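Local coordinates for protein PA0821 (Pseudomonas aeruginosa, PDB 7DRG) that probably serves as the type VI secretion immunity protein (antitoxin) that protects the cell from a putative VRR-NUC domain-containing effector, at the interface of chains A and B. Sequence-based numbering; all coordinates share one arbitrary frame. Chains: chain A/B, PA0821.

Contact 1: the interface of chains A and B. Residues chain A 197, 199-200; chain B 11, 25, 200, 204.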
loop_
_atom_site.group_PDB
_atom_site.type_symbol
_atom_site.label_atom_id
_atom_site.label_comp_id
_atom_site.label_asym_id
_atom_site.label_seq_id
_atom_site.Cartn_x
_atom_site.Cartn_y
_atom_site.Cartn_z
ATOM N N SER A 197 0.097 -4.062 3.181
ATOM C CA SER A 197 1.162 -3.377 2.437
ATOM C C SER A 197 1.447 -4.102 1.119
ATOM O O SER A 197 2.601 -4.334 0.763
ATOM C CB SER A 197 2.442 -3.224 3.265
ATOM O OG SER A 197 2.153 -2.709 4.554
ATOM N N ALA A 199 1.396 -3.310 -2.020
ATOM C CA ALA A 199 2.248 -2.695 -3.029
ATOM C C ALA A 199 3.720 -2.786 -2.653
ATOM O O ALA A 199 4.576 -2.884 -3.538
ATOM C CB ALA A 199 1.849 -1.237 -3.258
ATOM N N PHE A 200 4.035 -2.762 -1.353
ATOM C CA PHE A 200 5.424 -2.928 -0.946
ATOM C C PHE A 200 5.885 -4.356 -1.182
ATOM O O PHE A 200 6.984 -4.585 -1.701
ATOM C CB PHE A 200 5.601 -2.553 0.522
ATOM C CG PHE A 200 7.004 -2.730 1.014
ATOM C CD1 PHE A 200 7.971 -1.776 0.741
ATOM C CD2 PHE A 200 7.359 -3.851 1.744
ATOM C CE1 PHE A 200 9.270 -1.937 1.190
ATOM C CE2 PHE A 200 8.654 -4.019 2.191
ATOM C CZ PHE A 200 9.612 -3.060 1.913
ATOM N N LEU B 11 5.602 -0.876 8.035
ATOM C CA LEU B 11 4.389 -0.636 7.258
ATOM C C LEU B 11 3.180 -1.356 7.842
ATOM O O LEU B 11 2.053 -0.857 7.737
ATOM C CB LEU B 11 4.608 -1.064 5.807
ATOM C CG LEU B 11 5.600 -0.194 5.040
ATOM C CD1 LEU B 11 5.966 -0.845 3.716
ATOM C CD2 LEU B 11 5.016 1.189 4.819
ATOM N N LEU B 25 9.627 1.788 -4.352
ATOM C CA LEU B 25 8.497 0.954 -4.769
ATOM C C LEU B 25 8.655 0.481 -6.198
ATOM O O LEU B 25 7.687 0.377 -6.961
ATOM C CB LEU B 25 7.184 1.708 -4.573
ATOM C CG LEU B 25 6.482 1.645 -3.206
ATOM C CD1 LEU B 25 5.925 0.253 -2.939
ATOM C CD2 LEU B 25 7.395 2.080 -2.061
ATOM N N PHE B 200 1.334 4.393 -3.117
ATOM C CA PHE B 200 1.204 3.381 -2.074
ATOM C C PHE B 200 0.740 4.006 -0.766
ATOM O O PHE B 200 -0.145 3.475 -0.084
ATOM C CB PHE B 200 2.551 2.676 -1.913
ATOM C CG PHE B 200 2.651 1.778 -0.717
ATOM C CD1 PHE B 200 1.739 0.757 -0.509
ATOM C CD2 PHE B 200 3.699 1.925 0.173
ATOM C CE1 PHE B 200 1.858 -0.090 0.584
ATOM C CE2 PHE B 200 3.823 1.089 1.267
ATOM C CZ PHE B 200 2.898 0.082 1.476
ATOM N N ARG B 204 -3.285 4.257 1.951
ATOM C CA ARG B 204 -3.286 4.022 3.391
ATOM C C ARG B 204 -3.610 5.257 4.217
ATOM O O ARG B 204 -4.018 5.119 5.376
ATOM C CB ARG B 204 -1.917 3.496 3.830
ATOM C CG ARG B 204 -1.433 2.310 3.023
ATOM C CD ARG B 204 0.084 2.287 2.957
ATOM N NE ARG B 204 0.690 2.284 4.285
ATOM C CZ ARG B 204 1.010 1.179 4.954
ATOM N NH1 ARG B 204 0.770 -0.013 4.419
ATOM N NH2 ARG B 204 1.566 1.262 6.155
#

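Contact 2: the interface of chains A and B. Residues chain A 4, 17-18, 38, 205, 278; chain B 2, 5.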
loop_
_atom_site.group_PDB
_atom_site.type_symbol
_atom_site.label_atom_id
_atom_site.label_comp_id
_atom_site.label_asym_id
_atom_site.label_seq_id
_atom_site.Cartn_x
_atom_site.Cartn_y
_atom_site.Cartn_z
ATOM N N PRO A 4 18.018 -12.055 3.165
ATOM C CA PRO A 4 18.586 -13.168 3.934
ATOM C C PRO A 4 19.447 -14.078 3.085
ATOM O O PRO A 4 19.112 -15.261 2.974
ATOM C CB PRO A 4 17.356 -13.944 4.420
ATOM C CG PRO A 4 16.187 -13.151 4.034
ATOM C CD PRO A 4 16.587 -12.254 2.909
ATOM N N LEU A 17 13.953 -10.671 13.072
ATOM C CA LEU A 17 13.833 -10.206 11.690
ATOM C C LEU A 17 12.601 -10.781 10.992
ATOM O O LEU A 17 11.966 -10.098 10.180
ATOM C CB LEU A 17 15.105 -10.570 10.919
ATOM C CG LEU A 17 15.236 -10.142 9.455
ATOM C CD1 LEU A 17 16.688 -9.874 9.141
ATOM C CD2 LEU A 17 14.704 -11.205 8.519
ATOM N N LEU A 18 12.256 -12.030 11.274
ATOM C CA LEU A 18 11.121 -12.655 10.611
ATOM C C LEU A 18 9.782 -12.311 11.258
ATOM O O LEU A 18 8.737 -12.773 10.780
ATOM C CB LEU A 18 11.306 -14.170 10.618
ATOM C CG LEU A 18 12.547 -14.724 9.909
ATOM C CD1 LEU A 18 12.533 -16.249 9.853
ATOM C CD2 LEU A 18 12.635 -14.153 8.510
ATOM N N LEU A 38 7.300 -14.768 9.388
ATOM C CA LEU A 38 7.587 -15.252 8.046
ATOM C C LEU A 38 7.988 -16.724 8.092
ATOM O O LEU A 38 8.848 -17.122 8.883
ATOM C CB LEU A 38 8.696 -14.410 7.419
ATOM C CG LEU A 38 9.047 -14.722 5.966
ATOM C CD1 LEU A 38 7.866 -14.452 5.063
ATOM C CD2 LEU A 38 10.244 -13.894 5.549
HETATM N N MSE A 205 9.204 -7.735 -2.112
HETATM C CA MSE A 205 9.182 -9.151 -1.715
HETATM C C MSE A 205 8.196 -9.941 -2.579
HETATM O O MSE A 205 7.254 -10.536 -2.053
HETATM C CB MSE A 205 8.807 -9.291 -0.232
HETATM C CG MSE A 205 9.673 -8.472 0.722
HETATM SE SE MSE A 205 9.012 -8.444 2.581
HETATM C CE MSE A 205 9.681 -10.178 3.163
ATOM N N ILE A 278 12.202 -15.291 -1.673
ATOM C CA ILE A 278 11.536 -14.070 -1.224
ATOM C C ILE A 278 11.578 -13.010 -2.314
ATOM O O ILE A 278 10.578 -12.336 -2.604
ATOM C CB ILE A 278 12.204 -13.543 0.062
ATOM C CG1 ILE A 278 11.917 -14.452 1.250
ATOM C CG2 ILE A 278 11.764 -12.109 0.338
ATOM C CD1 ILE A 278 12.694 -14.073 2.506
ATOM N N GLU B 2 17.751 -8.893 3.508
ATOM C CA GLU B 2 18.049 -8.493 4.878
ATOM C C GLU B 2 17.515 -7.093 5.166
ATOM O O GLU B 2 17.446 -6.664 6.318
ATOM C CB GLU B 2 19.557 -8.547 5.131
ATOM C CG GLU B 2 20.382 -7.685 4.186
ATOM C CD GLU B 2 21.861 -7.703 4.524
ATOM O OE1 GLU B 2 22.679 -7.954 3.613
ATOM O OE2 GLU B 2 22.204 -7.472 5.703
ATOM N N PHE B 5 12.784 -6.350 5.454
ATOM C CA PHE B 5 11.983 -6.877 6.560
ATOM C C PHE B 5 11.591 -5.786 7.543
ATOM O O PHE B 5 10.431 -5.706 7.965
ATOM C CB PHE B 5 12.741 -7.990 7.269
ATOM C CG PHE B 5 13.127 -9.090 6.361
ATOM C CD1 PHE B 5 12.234 -10.097 6.065
ATOM C CD2 PHE B 5 14.362 -9.085 5.741
ATOM C CE1 PHE B 5 12.581 -11.113 5.218
ATOM C CE2 PHE B 5 14.700 -10.093 4.882
ATOM C CZ PHE B 5 13.797 -11.104 4.624
#

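Contact 1: the interface of chains A and B
A:Phe200 and B:Leu11 meet at about a right angle, with methyl CD1 of the leucine laid over one face of the phenyl ring, 3.8 Å from its centroid. The methyl is displaced toward the rim on the CB side, and its nearest ring atom is CG of A:Phe200 at 3.5 Å, a CH-pi contact. The chi1 of A:Phe200 (179°) sets CG opposite the backbone N and turns this face to B:Leu11. The site is an apolar patch between two copies of PA0821, with a hydrogen bond at one margin. The equivalent phenylalanine of the other chain plays a different part. B:Phe200 inserts its far rim between A:Ser197 and A:Phe200, with CA of A:Ser197 at its edge in the ring plane, while CD1 packs against methyl CB of A:Ala199 at 3.4 Å. The backbone N of A:Phe200 lies above one face of this ring, offset toward the rim, and CD of B:Arg204 lies over the opposite face. B:Leu25 adds its CD1 methyl beside the backbone of A:Ala199, 3.5 Å from the carbonyl O. The polar element is B:Arg204, whose chain bends at chi3. Its NH2 donates to the carbonyl O of B:Leu11 at 2.7 Å, nearly straight, in both the guanidinium and carbonyl planes and on a lone pair. This bond within chain B probably holds the rotation of the guanidinium, whose face also carries CD2 of B:Leu11. NH1 then donates across the interface to the hydroxyl OG of A:Ser197 at 3.0 Å, a more bent bond (137° at H) with the oxygen tilted 23° from the guanidinium plane.

Contact 2: the interface of chains A and B
B:Phe5 holds CG beside its backbone N and anti to its carbonyl carbon (chi1 -57°), which sends the phenyl ring out from the first turn of helix 4-13 into an apolar pocket of chain A. A:Leu17 has the other arrangement, CG anti to the backbone N (chi1 -178°), and this carries its CD2 methyl over the ring. That methyl sits above the centre of one face, 3.5 Å from the centroid, a CH-pi contact in which its nearest ring atom is CG of B:Phe5 at 3.4 Å. The two side chains run obliquely to each other, and CG of the leucine follows CD2 along the same side, close to CB and the inner ring atoms of the phenylalanine. Other residues of chain A surround the rest of the ring. CD2 of A:Leu38, from strand 34-47, reaches CE1 of B:Phe5 at 3.6 Å, its side chain crossing that of the phenylalanine at about a right angle. The selenomethionine A:Met205 also crosses at about a right angle, and a bend at chi3 (80°) brings its terminal methyl CE in below the ring, on the side opposite the A:Leu17 methyl and beyond the CE1/CD1 edge, 3.7 Å from CE1 of B:Phe5. The poorly ordered A:Pro4 appears to border the ring, with CD in its plane at the edge, 3.5 Å from CE2 of B:Phe5. B:Glu2 is poorly ordered too, so the detail of that side is uncertain. B:Phe5 alone buries 118 Å² against chain A, about half of the surface hidden in this patch, which makes it an aromatic plug whose grip is apolar. A:Ile278 approaches from the opposite direction, its CD1 lying in the ring plane at the edge, 3.8 Å from CZ of B:Phe5.

The C-alpha centres of contact 1 and contact 2 lie about 16 Å apart, and helix 4-13 of chain B joins them: B:Phe5 near its start serves contact 2 and B:Leu11, further along, serves contact 1. On chain A, helix 198-204 supplies residues to contact 1, and A:Met205 immediately after it lines contact 2. The N-terminal segment of chain B thus appears to lie against chain A like an arm. The two copies use partly the same residues, Phe200 of both chains among them, in different roles, and the interface is not an exact two-fold. Whether this dimer forms in solution cannot be judged from the structure alone.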